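Myosin-I heavy chain (Dictyostelium discoideum, PDB 5EJY) is an actin-based class VII myosin motor with ATPase activity, involved in the early steps of phagocytosis and in adhesion, represented here by a MyTH4-FERM unit of its tail. Local coordinates at residues Thr206-Gly210 with Phe313-Gln317; Leu318-Leu322 with Leu401-Ala407; Arg233-Arg237 with Ser306-Glu310. The contacts are given in a common frame with arbitrary orientation. Residue numbers count along the deposited sequence, not the author numbering.

Interaction 1 of 3, residues Thr206-Gly210 with Phe313-Gln317; sequences TATDG and FYYHQ
From strand 201-207 the chain passes into a type I beta turn, Ala207 to Gly210, closed by Gly210 N to Ala207 O at 2.9 Å; Gly210 itself takes positive phi (84°). The turn abuts the helical residues Phe313-Gln317, the closest CA pair being Thr208 and Phe313 at 5.6 Å. It is the first hairpin turn of the ubiquitin-like lobe of the FERM domain, docked on the first helix of the central lobe. Thr208, chi1 p, points toward the helix and is its polar anchor: OG1 donates to Phe313 O at 2.7 Å, an oxygen that also accepts the helical bond from Gln317 N (3.2 Å). Thr208 CG2 lies 4.0 Å from Gln317 CB, while the Gln317 amide oxygen bonds to the backbone of Lys291. Phe313, chi1 m, brings its ring against the turn, with CE1 3.7 Å from Ala207 CB. Asp209, whose OD1 binds Ser211, makes a CH-pi contact: its CB sits 3.9 Å from the His316 ring centroid, 7° off the normal.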
ATOM      1  N   THR A 206      10.034  -6.347   0.560  1.00 26.91           N
ATOM      2  CA  THR A 206      10.940  -7.119   1.399  1.00 24.84           C
ATOM      3  C   THR A 206      10.203  -8.278   2.074  1.00 28.09           C
ATOM      4  O   THR A 206       9.160  -8.078   2.682  1.00 24.62           O
ATOM      5  CB  THR A 206      11.540  -6.224   2.495  1.00 34.56           C
ATOM      6  OG1 THR A 206      12.171  -5.093   1.883  1.00 32.33           O
ATOM      7  CG2 THR A 206      12.561  -6.997   3.325  1.00 32.62           C
ATOM      8  N   ALA A 207      10.750  -9.486   1.976  1.00 28.63           N
ATOM      9  CA  ALA A 207      10.175 -10.636   2.669  1.00 27.55           C
ATOM     10  C   ALA A 207      10.754 -10.719   4.088  1.00 27.41           C
ATOM     11  O   ALA A 207      11.697 -10.007   4.413  1.00 29.53           O
ATOM     12  CB  ALA A 207      10.444 -11.922   1.884  1.00 27.44           C
ATOM     13  N   THR A 208      10.187 -11.573   4.928  1.00 28.14           N
ATOM     14  CA  THR A 208      10.625 -11.658   6.328  1.00 31.79           C
ATOM     15  C   THR A 208      12.068 -12.158   6.464  1.00 40.15           C
ATOM     16  O   THR A 208      12.737 -11.873   7.457  1.00 34.57           O
ATOM     17  CB  THR A 208       9.689 -12.550   7.161  1.00 32.20           C
ATOM     18  OG1 THR A 208       9.661 -13.869   6.602  1.00 33.35           O
ATOM     19  CG2 THR A 208       8.257 -11.972   7.191  1.00 28.58           C
ATOM     20  N   ASP A 209      12.554 -12.891   5.464  1.00 30.87           N
ATOM     21  CA  ASP A 209      13.925 -13.384   5.489  1.00 29.78           C
ATOM     22  C   ASP A 209      14.864 -12.338   4.913  1.00 33.17           C
ATOM     23  O   ASP A 209      16.045 -12.601   4.666  1.00 36.76           O
ATOM     24  CB  ASP A 209      14.049 -14.696   4.712  1.00 33.88           C
ATOM     25  CG  ASP A 209      13.656 -14.550   3.243  1.00 37.21           C
ATOM     26  OD1 ASP A 209      13.595 -13.404   2.735  1.00 33.37           O
ATOM     27  OD2 ASP A 209      13.426 -15.592   2.595  1.00 37.53           O
ATOM     28  N   GLY A 210      14.333 -11.141   4.691  1.00 31.42           N
ATOM     29  CA  GLY A 210      15.148 -10.043   4.208  1.00 26.39           C
ATOM     30  C   GLY A 210      15.330 -10.030   2.702  1.00 31.05           C
ATOM     31  O   GLY A 210      15.862  -9.069   2.152  1.00 31.88           O
ATOM     32  N   PHE A 313       8.658 -18.370   6.308  1.00 26.04           N
ATOM     33  CA  PHE A 313       8.569 -16.913   6.359  1.00 26.34           C
ATOM     34  C   PHE A 313       8.156 -16.517   7.782  1.00 22.32           C
ATOM     35  O   PHE A 313       8.733 -15.606   8.392  1.00 23.92           O
ATOM     36  CB  PHE A 313       7.541 -16.373   5.345  1.00 25.86           C
ATOM     37  CG  PHE A 313       8.092 -16.168   3.938  1.00 26.52           C
ATOM     38  CD1 PHE A 313       9.393 -15.747   3.732  1.00 25.46           C
ATOM     39  CD2 PHE A 313       7.276 -16.373   2.822  1.00 27.32           C
ATOM     40  CE1 PHE A 313       9.886 -15.554   2.433  1.00 31.78           C
ATOM     41  CE2 PHE A 313       7.755 -16.177   1.534  1.00 27.13           C
ATOM     42  CZ  PHE A 313       9.062 -15.767   1.338  1.00 30.86           C
ATOM     43  N   TYR A 314       7.162 -17.210   8.316  1.00 21.90           N
ATOM     44  CA  TYR A 314       6.676 -16.862   9.649  1.00 24.21           C
ATOM     45  C   TYR A 314       7.724 -17.017  10.765  1.00 29.52           C
ATOM     46  O   TYR A 314       7.821 -16.155  11.639  1.00 24.23           O
ATOM     47  CB  TYR A 314       5.389 -17.614  10.008  1.00 25.78           C
ATOM     48  CG  TYR A 314       4.990 -17.352  11.444  1.00 26.55           C
ATOM     49  CD1 TYR A 314       4.738 -16.054  11.883  1.00 24.79           C
ATOM     50  CD2 TYR A 314       4.910 -18.386  12.368  1.00 26.49           C
ATOM     51  CE1 TYR A 314       4.395 -15.790  13.211  1.00 22.14           C
ATOM     52  CE2 TYR A 314       4.554 -18.130  13.707  1.00 25.91           C
ATOM     53  CZ  TYR A 314       4.296 -16.839  14.112  1.00 24.96           C
ATOM     54  OH  TYR A 314       3.952 -16.588  15.432  1.00 27.58           O
ATOM     55  N   TYR A 315       8.501 -18.100  10.749  1.00 27.23           N
ATOM     56  CA  TYR A 315       9.528 -18.284  11.779  1.00 30.08           C
ATOM     57  C   TYR A 315      10.486 -17.102  11.830  1.00 29.35           C
ATOM     58  O   TYR A 315      10.903 -16.689  12.906  1.00 26.77           O
ATOM     59  CB  TYR A 315      10.337 -19.571  11.574  1.00 29.03           C
ATOM     60  CG  TYR A 315       9.520 -20.835  11.548  1.00 32.52           C
ATOM     61  CD1 TYR A 315       8.355 -20.952  12.282  1.00 35.84           C
ATOM     62  CD2 TYR A 315       9.912 -21.917  10.755  1.00 38.35           C
ATOM     63  CE1 TYR A 315       7.602 -22.117  12.244  1.00 40.22           C
ATOM     64  CE2 TYR A 315       9.173 -23.079  10.717  1.00 35.89           C
ATOM     65  CZ  TYR A 315       8.021 -23.175  11.461  1.00 39.61           C
ATOM     66  OH  TYR A 315       7.283 -24.338  11.414  1.00 46.12           O
ATOM     67  N   HIS A 316      10.852 -16.561  10.671  1.00 23.05           N
ATOM     68  CA  HIS A 316      11.733 -15.394  10.643  1.00 26.96           C
ATOM     69  C   HIS A 316      11.068 -14.202  11.312  1.00 26.32           C
ATOM     70  O   HIS A 316      11.712 -13.439  12.033  1.00 26.38           O
ATOM     71  CB  HIS A 316      12.102 -15.015   9.204  1.00 29.71           C
ATOM     72  CG  HIS A 316      12.952 -16.032   8.513  1.00 36.09           C
ATOM     73  ND1 HIS A 316      12.439 -16.947   7.620  1.00 41.49           N
ATOM     74  CD2 HIS A 316      14.279 -16.280   8.586  1.00 42.00           C
ATOM     75  CE1 HIS A 316      13.414 -17.714   7.169  1.00 43.38           C
ATOM     76  NE2 HIS A 316      14.542 -17.327   7.737  1.00 47.42           N
ATOM     77  N   GLN A 317       9.780 -14.037  11.037  1.00 24.12           N
ATOM     78  CA  GLN A 317       8.985 -12.947  11.613  1.00 25.11           C
ATOM     79  C   GLN A 317       8.885 -13.067  13.134  1.00 24.01           C
ATOM     80  O   GLN A 317       9.119 -12.101  13.853  1.00 24.70           O
ATOM     81  CB  GLN A 317       7.589 -12.966  10.995  1.00 22.15           C
ATOM     82  CG  GLN A 317       6.537 -12.130  11.703  1.00 25.46           C
ATOM     83  CD  GLN A 317       5.203 -12.176  10.975  1.00 23.20           C
ATOM     84  OE1 GLN A 317       5.169 -12.315   9.755  1.00 21.31           O
ATOM     85  NE2 GLN A 317       4.105 -12.097  11.719  1.00 22.43           N
TER

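Interaction 2 of 3, residues Leu318-Leu322 with Leu401-Ala407; sequences LFNDL and LEKHPLA
Leu318-Leu322 form a helical turn, with Leu322 N bonded to Leu318 O at 2.8 Å. Opposite them, Leu401 and Glu402 belong to the last turn of helix 390-402, where His404 N reaches Leu401 O at 3.2 Å, and the chain then bends through a type I beta turn from His404 to Ala407, with Ala407 N on His404 O at 3.0 Å. The nearest CA pairs are Phe319 with Leu401 at 6.9 Å and Leu318 with Ala407 at 7.0 Å.

Apolar packing dominates. Leu318 (chi1 t, chi2 p) puts CD2 4.1 Å from Leu401 CB and 3.9 Å from Ala407 CB; the same methyl is 3.6 Å from Leu401 O. Leu401 (m, t) points its CD2 at the helix, 4.3 Å from Phe319 CB and 4.0 Å from Leu322 CD1. Leu322, also m, t, brings CD2 to 4.4 Å from Leu406 CD1. This is core packing of the all-helical central lobe of the FERM domain, joining its first helix to the end of its last one and to the link into strand 410-415. Tyr333 of helix 331-346 touches both Leu322 and Leu401.

One aromatic contact supplements the aliphatic ones: Leu322 CD2 stands over a face of the His404 imidazole in a CH-pi contact, 3.6 Å from the centroid and 14° off the normal. Tyr333 meets the same ring edge-to-face.

Among the polar bonds, Leu322 O accepts from Gln334 NE2. Within the turn, His404, chi1 t, directs ND1 back to accept from Leu406 N at 3.0 Å, with an N-H...N angle of 169°.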
ATOM      1  N   LEU A 318       8.513 -14.248  13.607  1.00 23.05           N
ATOM      2  CA  LEU A 318       8.381 -14.494  15.044  1.00 24.76           C
ATOM      3  C   LEU A 318       9.705 -14.325  15.777  1.00 29.93           C
ATOM      4  O   LEU A 318       9.759 -13.710  16.842  1.00 26.90           O
ATOM      5  CB  LEU A 318       7.817 -15.887  15.284  1.00 24.75           C
ATOM      6  CG  LEU A 318       7.610 -16.323  16.739  1.00 30.26           C
ATOM      7  CD1 LEU A 318       6.760 -15.314  17.520  1.00 25.81           C
ATOM      8  CD2 LEU A 318       6.953 -17.684  16.727  1.00 27.32           C
ATOM      9  N   PHE A 319      10.774 -14.876  15.212  1.00 25.92           N
ATOM     10  CA  PHE A 319      12.106 -14.708  15.775  1.00 29.24           C
ATOM     11  C   PHE A 319      12.405 -13.229  15.952  1.00 29.76           C
ATOM     12  O   PHE A 319      12.842 -12.795  17.018  1.00 28.59           O
ATOM     13  CB  PHE A 319      13.151 -15.333  14.847  1.00 25.90           C
ATOM     14  CG  PHE A 319      14.568 -15.214  15.347  1.00 29.99           C
ATOM     15  CD1 PHE A 319      15.206 -16.306  15.920  1.00 27.51           C
ATOM     16  CD2 PHE A 319      15.264 -14.019  15.228  1.00 29.55           C
ATOM     17  CE1 PHE A 319      16.512 -16.206  16.366  1.00 27.32           C
ATOM     18  CE2 PHE A 319      16.567 -13.906  15.677  1.00 34.31           C
ATOM     19  CZ  PHE A 319      17.194 -15.003  16.251  1.00 31.79           C
ATOM     20  N   ASN A 320      12.174 -12.450  14.898  1.00 26.11           N
ATOM     21  CA  ASN A 320      12.429 -11.016  14.961  1.00 28.73           C
ATOM     22  C   ASN A 320      11.539 -10.298  15.971  1.00 29.14           C
ATOM     23  O   ASN A 320      11.990  -9.381  16.656  1.00 28.97           O
ATOM     24  CB  ASN A 320      12.290 -10.374  13.582  1.00 32.56           C
ATOM     25  CG  ASN A 320      13.369 -10.832  12.626  1.00 43.86           C
ATOM     26  OD1 ASN A 320      14.474 -11.180  13.050  1.00 39.99           O
ATOM     27  ND2 ASN A 320      13.060 -10.836  11.331  1.00 46.14           N
ATOM     28  N   ASP A 321      10.282 -10.712  16.072  1.00 24.59           N
ATOM     29  CA  ASP A 321       9.401 -10.101  17.051  1.00 26.03           C
ATOM     30  C   ASP A 321       9.866 -10.434  18.480  1.00 28.78           C
ATOM     31  O   ASP A 321       9.763  -9.606  19.375  1.00 27.35           O
ATOM     32  CB  ASP A 321       7.950 -10.534  16.848  1.00 24.33           C
ATOM     33  CG  ASP A 321       7.288  -9.840  15.657  1.00 23.66           C
ATOM     34  OD1 ASP A 321       7.781  -8.782  15.223  1.00 31.19           O
ATOM     35  OD2 ASP A 321       6.268 -10.350  15.171  1.00 26.79           O
ATOM     36  N   LEU A 322      10.372 -11.643  18.690  1.00 26.39           N
ATOM     37  CA  LEU A 322      10.813 -12.041  20.031  1.00 29.70           C
ATOM     38  C   LEU A 322      12.135 -11.384  20.412  1.00 30.40           C
ATOM     39  O   LEU A 322      12.577 -11.469  21.567  1.00 33.49           O
ATOM     40  CB  LEU A 322      10.856 -13.569  20.162  1.00 26.17           C
ATOM     41  CG  LEU A 322       9.474 -14.198  20.006  1.00 25.43           C
ATOM     42  CD1 LEU A 322       9.515 -15.710  20.118  1.00 29.41           C
ATOM     43  CD2 LEU A 322       8.512 -13.606  21.048  1.00 28.96           C
ATOM     44  N   LEU A 401      10.628 -21.549  19.339  1.00 31.70           N
ATOM     45  CA  LEU A 401       9.773 -20.509  18.774  1.00 36.20           C
ATOM     46  C   LEU A 401       8.314 -20.917  18.883  1.00 33.22           C
ATOM     47  O   LEU A 401       7.472 -20.136  19.332  1.00 34.25           O
ATOM     48  CB  LEU A 401      10.143 -20.229  17.303  1.00 29.44           C
ATOM     49  CG  LEU A 401      11.492 -19.559  17.027  1.00 27.00           C
ATOM     50  CD1 LEU A 401      11.738 -19.438  15.521  1.00 30.28           C
ATOM     51  CD2 LEU A 401      11.565 -18.183  17.678  1.00 29.22           C
ATOM     52  N   GLU A 402       8.015 -22.148  18.484  1.00 32.20           N
ATOM     53  CA  GLU A 402       6.633 -22.619  18.424  1.00 34.44           C
ATOM     54  C   GLU A 402       5.961 -22.726  19.798  1.00 39.64           C
ATOM     55  O   GLU A 402       4.733 -22.728  19.890  1.00 33.73           O
ATOM     56  CB  GLU A 402       6.545 -23.968  17.703  1.00 40.16           C
ATOM     57  CG  GLU A 402       6.685 -23.879  16.193  1.00 46.90           C
ATOM     58  CD  GLU A 402       5.552 -23.096  15.549  1.00 50.96           C
ATOM     59  OE1 GLU A 402       4.532 -22.860  16.229  1.00 51.50           O
ATOM     60  OE2 GLU A 402       5.679 -22.717  14.364  1.00 57.17           O
ATOM     61  N   LYS A 403       6.761 -22.823  20.855  1.00 37.85           N
ATOM     62  CA  LYS A 403       6.208 -22.987  22.201  1.00 44.28           C
ATOM     63  C   LYS A 403       6.132 -21.677  22.984  1.00 41.33           C
ATOM     64  O   LYS A 403       5.647 -21.656  24.120  1.00 41.25           O
ATOM     65  CB  LYS A 403       7.004 -24.027  23.000  1.00 43.69           C
ATOM     66  CG  LYS A 403       6.912 -25.445  22.450  1.00 49.23           C
ATOM     67  CD  LYS A 403       5.474 -25.947  22.414  1.00 48.99           C
ATOM     68  CE  LYS A 403       5.397 -27.392  21.931  1.00 51.58           C
ATOM     69  N   HIS A 404       6.613 -20.586  22.391  1.00 36.41           N
ATOM     70  CA  HIS A 404       6.490 -19.277  23.039  1.00 39.05           C
ATOM     71  C   HIS A 404       5.027 -18.847  23.073  1.00 33.76           C
ATOM     72  O   HIS A 404       4.291 -19.113  22.125  1.00 32.03           O
ATOM     73  CB  HIS A 404       7.331 -18.233  22.311  1.00 36.43           C
ATOM     74  CG  HIS A 404       7.505 -16.963  23.080  1.00 33.45           C
ATOM     75  ND1 HIS A 404       6.522 -15.998  23.157  1.00 35.01           N
ATOM     76  CD2 HIS A 404       8.543 -16.506  23.821  1.00 34.33           C
ATOM     77  CE1 HIS A 404       6.952 -14.998  23.907  1.00 36.11           C
ATOM     78  NE2 HIS A 404       8.177 -15.279  24.317  1.00 34.64           N
ATOM     79  N   PRO A 405       4.589 -18.208  24.182  1.00 32.80           N
ATOM     80  CA  PRO A 405       3.202 -17.753  24.320  1.00 30.79           C
ATOM     81  C   PRO A 405       2.687 -16.950  23.118  1.00 26.27           C
ATOM     82  O   PRO A 405       1.503 -17.013  22.807  1.00 27.63           O
ATOM     83  CB  PRO A 405       3.255 -16.842  25.561  1.00 31.72           C
ATOM     84  CG  PRO A 405       4.356 -17.385  26.368  1.00 38.41           C
ATOM     85  CD  PRO A 405       5.384 -17.908  25.387  1.00 32.94           C
ATOM     86  N   LEU A 406       3.566 -16.218  22.444  1.00 30.45           N
ATOM     87  CA  LEU A 406       3.134 -15.330  21.356  1.00 26.35           C
ATOM     88  C   LEU A 406       3.149 -15.988  19.973  1.00 30.30           C
ATOM     89  O   LEU A 406       2.788 -15.354  18.970  1.00 26.14           O
ATOM     90  CB  LEU A 406       3.987 -14.058  21.335  1.00 22.44           C
ATOM     91  CG  LEU A 406       3.879 -13.161  22.568  1.00 23.49           C
ATOM     92  CD1 LEU A 406       4.707 -11.919  22.382  1.00 24.88           C
ATOM     93  CD2 LEU A 406       2.424 -12.795  22.835  1.00 24.54           C
ATOM     94  N   ALA A 407       3.566 -17.248  19.910  1.00 28.03           N
ATOM     95  CA  ALA A 407       3.532 -17.979  18.643  1.00 29.91           C
ATOM     96  C   ALA A 407       2.123 -18.063  18.100  1.00 28.40           C
ATOM     97  O   ALA A 407       1.180 -18.305  18.842  1.00 28.74           O
ATOM     98  CB  ALA A 407       4.115 -19.388  18.810  1.00 33.84           C
TER

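Interaction 3 of 3, residues Arg233-Arg237 with Ser306-Glu310; sequences RSRMR and SINVE
Glu310, Arg237 and Met236 anchor this contact between the link following helix 223-233 and the helical residues Ser306-Glu310. The link opens with a Schellman motif, Arg235 taking positive phi (65°), and then runs extended through Met236 and Arg237; Met236 and Ser306 are the nearest CA pair, at 4.4 Å. Glu310 (chi1 m, chi2 t) extends its carboxylate to Arg237, whose chi1 to chi3 are m, t, m. The salt bridge is bidentate: Arg237 NE meets Glu310 OE2 at 3.0 Å and Arg237 NH2 meets Glu310 OE1 at 2.9 Å. Arg237 N also donates to Glu310 OE2, at 3.0 Å. Ile307 CD1 covers one guanidinium face, 3.6 Å from Arg237 NE, and Asn297 accepts from NH1. Met236, chi1 m, places CG 3.7 Å from Val309 CG1 and CB 3.7 Å from Glu310 CG. Ser306 OG lies 3.0 Å from Arg235 O. The contact joins the ubiquitin-like lobe of the FERM domain to the first helix of the central lobe. With three hydrogen bonds fixing its orientation, the buried Glu310 carboxylate holds both backbone and side chain of Arg237, so charge pairing and direct backbone bonding together set the position of the link against the helix.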
ATOM      1  N   ARG A 233       3.628 -16.170  -6.341  1.00 22.01           N
ATOM      2  CA  ARG A 233       5.004 -16.152  -6.814  1.00 24.42           C
ATOM      3  C   ARG A 233       6.009 -16.798  -5.847  1.00 27.82           C
ATOM      4  O   ARG A 233       7.066 -17.262  -6.273  1.00 25.51           O
ATOM      5  CB  ARG A 233       5.429 -14.723  -7.164  1.00 25.66           C
ATOM      6  CG  ARG A 233       4.606 -14.117  -8.300  1.00 24.59           C
ATOM      7  CD  ARG A 233       4.921 -12.647  -8.461  1.00 30.53           C
ATOM      8  NE  ARG A 233       6.324 -12.480  -8.794  1.00 31.53           N
ATOM      9  CZ  ARG A 233       6.811 -12.599 -10.026  1.00 36.00           C
ATOM     10  NH1 ARG A 233       5.997 -12.857 -11.047  1.00 26.92           N
ATOM     11  NH2 ARG A 233       8.113 -12.452 -10.234  1.00 31.98           N
ATOM     12  N   SER A 234       5.678 -16.827  -4.562  1.00 21.58           N
ATOM     13  CA  SER A 234       6.518 -17.499  -3.564  1.00 24.47           C
ATOM     14  C   SER A 234       6.130 -18.960  -3.421  1.00 21.36           C
ATOM     15  O   SER A 234       6.720 -19.682  -2.628  1.00 28.67           O
ATOM     16  CB  SER A 234       6.366 -16.814  -2.198  1.00 24.26           C
ATOM     17  OG  SER A 234       6.637 -15.431  -2.299  1.00 32.06           O
ATOM     18  N   ARG A 235       5.115 -19.374  -4.177  1.00 22.48           N
ATOM     19  CA  ARG A 235       4.578 -20.733  -4.136  1.00 22.84           C
ATOM     20  C   ARG A 235       3.926 -21.091  -2.796  1.00 30.10           C
ATOM     21  O   ARG A 235       3.962 -22.242  -2.356  1.00 25.96           O
ATOM     22  CB  ARG A 235       5.655 -21.761  -4.509  1.00 26.99           C
ATOM     23  CG  ARG A 235       6.512 -21.328  -5.695  1.00 28.76           C
ATOM     24  CD  ARG A 235       7.189 -22.533  -6.367  1.00 39.47           C
ATOM     25  NE  ARG A 235       8.110 -22.128  -7.429  1.00 35.28           N
ATOM     26  CZ  ARG A 235       7.748 -21.895  -8.688  1.00 41.94           C
ATOM     27  NH1 ARG A 235       6.473 -22.023  -9.051  1.00 38.09           N
ATOM     28  NH2 ARG A 235       8.663 -21.535  -9.586  1.00 35.73           N
ATOM     29  N   MET A 236       3.326 -20.096  -2.151  1.00 27.85           N
ATOM     30  CA  MET A 236       2.504 -20.331  -0.976  1.00 24.28           C
ATOM     31  C   MET A 236       1.097 -20.631  -1.466  1.00 24.65           C
ATOM     32  O   MET A 236       0.849 -20.624  -2.669  1.00 27.46           O
ATOM     33  CB  MET A 236       2.490 -19.063  -0.104  1.00 21.79           C
ATOM     34  CG  MET A 236       3.876 -18.622   0.293  1.00 23.37           C
ATOM     35  SD  MET A 236       4.072 -16.870   0.725  1.00 26.19           S
ATOM     36  CE  MET A 236       2.704 -16.638   1.857  1.00 21.56           C
ATOM     37  N   ARG A 237       0.161 -20.867  -0.548  1.00 27.80           N
ATOM     38  CA  ARG A 237      -1.237 -20.886  -0.944  1.00 28.35           C
ATOM     39  C   ARG A 237      -1.504 -19.568  -1.647  1.00 28.50           C
ATOM     40  O   ARG A 237      -1.023 -18.521  -1.214  1.00 23.84           O
ATOM     41  CB  ARG A 237      -2.167 -21.056   0.255  1.00 25.35           C
ATOM     42  CG  ARG A 237      -2.249 -22.483   0.766  1.00 32.16           C
ATOM     43  CD  ARG A 237      -3.133 -22.543   2.000  1.00 32.41           C
ATOM     44  NE  ARG A 237      -2.484 -21.934   3.161  1.00 30.51           N
ATOM     45  CZ  ARG A 237      -3.069 -21.764   4.341  1.00 33.57           C
ATOM     46  NH1 ARG A 237      -4.332 -22.131   4.521  1.00 33.54           N
ATOM     47  NH2 ARG A 237      -2.394 -21.214   5.343  1.00 32.32           N
ATOM     48  N   SER A 306       3.384 -25.927   0.102  1.00 42.04           N
ATOM     49  CA  SER A 306       3.030 -24.519   0.221  1.00 37.83           C
ATOM     50  C   SER A 306       2.992 -24.087   1.691  1.00 38.74           C
ATOM     51  O   SER A 306       3.613 -23.092   2.064  1.00 35.47           O
ATOM     52  CB  SER A 306       1.693 -24.238  -0.444  1.00 35.58           C
ATOM     53  OG  SER A 306       1.813 -24.338  -1.848  1.00 43.09           O
ATOM     54  N   ILE A 307       2.264 -24.837   2.514  1.00 37.90           N
ATOM     55  CA  ILE A 307       2.171 -24.536   3.943  1.00 38.89           C
ATOM     56  C   ILE A 307       3.564 -24.352   4.531  1.00 37.22           C
ATOM     57  O   ILE A 307       3.774 -23.519   5.414  1.00 36.43           O
ATOM     58  CB  ILE A 307       1.459 -25.656   4.724  1.00 41.73           C
ATOM     59  CG1 ILE A 307       0.115 -26.000   4.085  1.00 47.17           C
ATOM     60  CG2 ILE A 307       1.254 -25.244   6.186  1.00 37.02           C
ATOM     61  CD1 ILE A 307      -0.960 -24.968   4.316  1.00 45.52           C
ATOM     62  N   ASN A 308       4.515 -25.133   4.032  1.00 34.14           N
ATOM     63  CA  ASN A 308       5.899 -25.061   4.494  1.00 34.12           C
ATOM     64  C   ASN A 308       6.640 -23.766   4.136  1.00 38.51           C
ATOM     65  O   ASN A 308       7.423 -23.257   4.946  1.00 34.65           O
ATOM     66  CB  ASN A 308       6.700 -26.284   4.027  1.00 42.93           C
ATOM     67  CG  ASN A 308       6.256 -27.580   4.707  1.00 45.03           C
ATOM     68  OD1 ASN A 308       5.909 -27.592   5.887  1.00 46.82           O
ATOM     69  ND2 ASN A 308       6.260 -28.675   3.953  1.00 54.96           N
ATOM     70  N   VAL A 309       6.425 -23.236   2.932  1.00 32.27           N
ATOM     71  CA  VAL A 309       7.024 -21.941   2.588  1.00 29.97           C
ATOM     72  C   VAL A 309       6.463 -20.844   3.504  1.00 23.85           C
ATOM     73  O   VAL A 309       7.203 -19.984   3.981  1.00 24.16           O
ATOM     74  CB  VAL A 309       6.778 -21.539   1.118  1.00 32.76           C
ATOM     75  CG1 VAL A 309       7.241 -20.114   0.879  1.00 25.85           C
ATOM     76  CG2 VAL A 309       7.499 -22.499   0.167  1.00 34.61           C
ATOM     77  N   GLU A 310       5.162 -20.896   3.748  1.00 25.81           N
ATOM     78  CA  GLU A 310       4.512 -19.939   4.637  1.00 26.39           C
ATOM     79  C   GLU A 310       5.125 -19.985   6.031  1.00 29.74           C
ATOM     80  O   GLU A 310       5.418 -18.947   6.630  1.00 25.28           O
ATOM     81  CB  GLU A 310       3.023 -20.248   4.742  1.00 27.16           C
ATOM     82  CG  GLU A 310       2.280 -20.207   3.402  1.00 23.71           C
ATOM     83  CD  GLU A 310       0.849 -20.658   3.528  1.00 28.42           C
ATOM     84  OE1 GLU A 310       0.384 -20.839   4.676  1.00 30.59           O
ATOM     85  OE2 GLU A 310       0.176 -20.825   2.484  1.00 27.26           O
TER

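In the fold
From the N terminus, the chain passes through the MyTH4 region into the ubiquitin-like lobe of the FERM domain, where residues 206-210 and then 233-237 await partners on helix 304-322. Residues 306-310 arrive first and close interaction 3; residues 313-317 then close the larger loop of interaction 1, which encloses it. The two meet where Phe313 packs on Ser234 and Met236. Further along the same helix, residues 318-322 open interaction 2, a separate loop through the central lobe that closes at 401-407. Tyr314 and Tyr315 touch Ala407 and Glu402, linking interactions 1 and 2. Helix 304-322 thus faces the ubiquitin-like lobe through interactions 1 and 3 and packs within its own lobe through interaction 2.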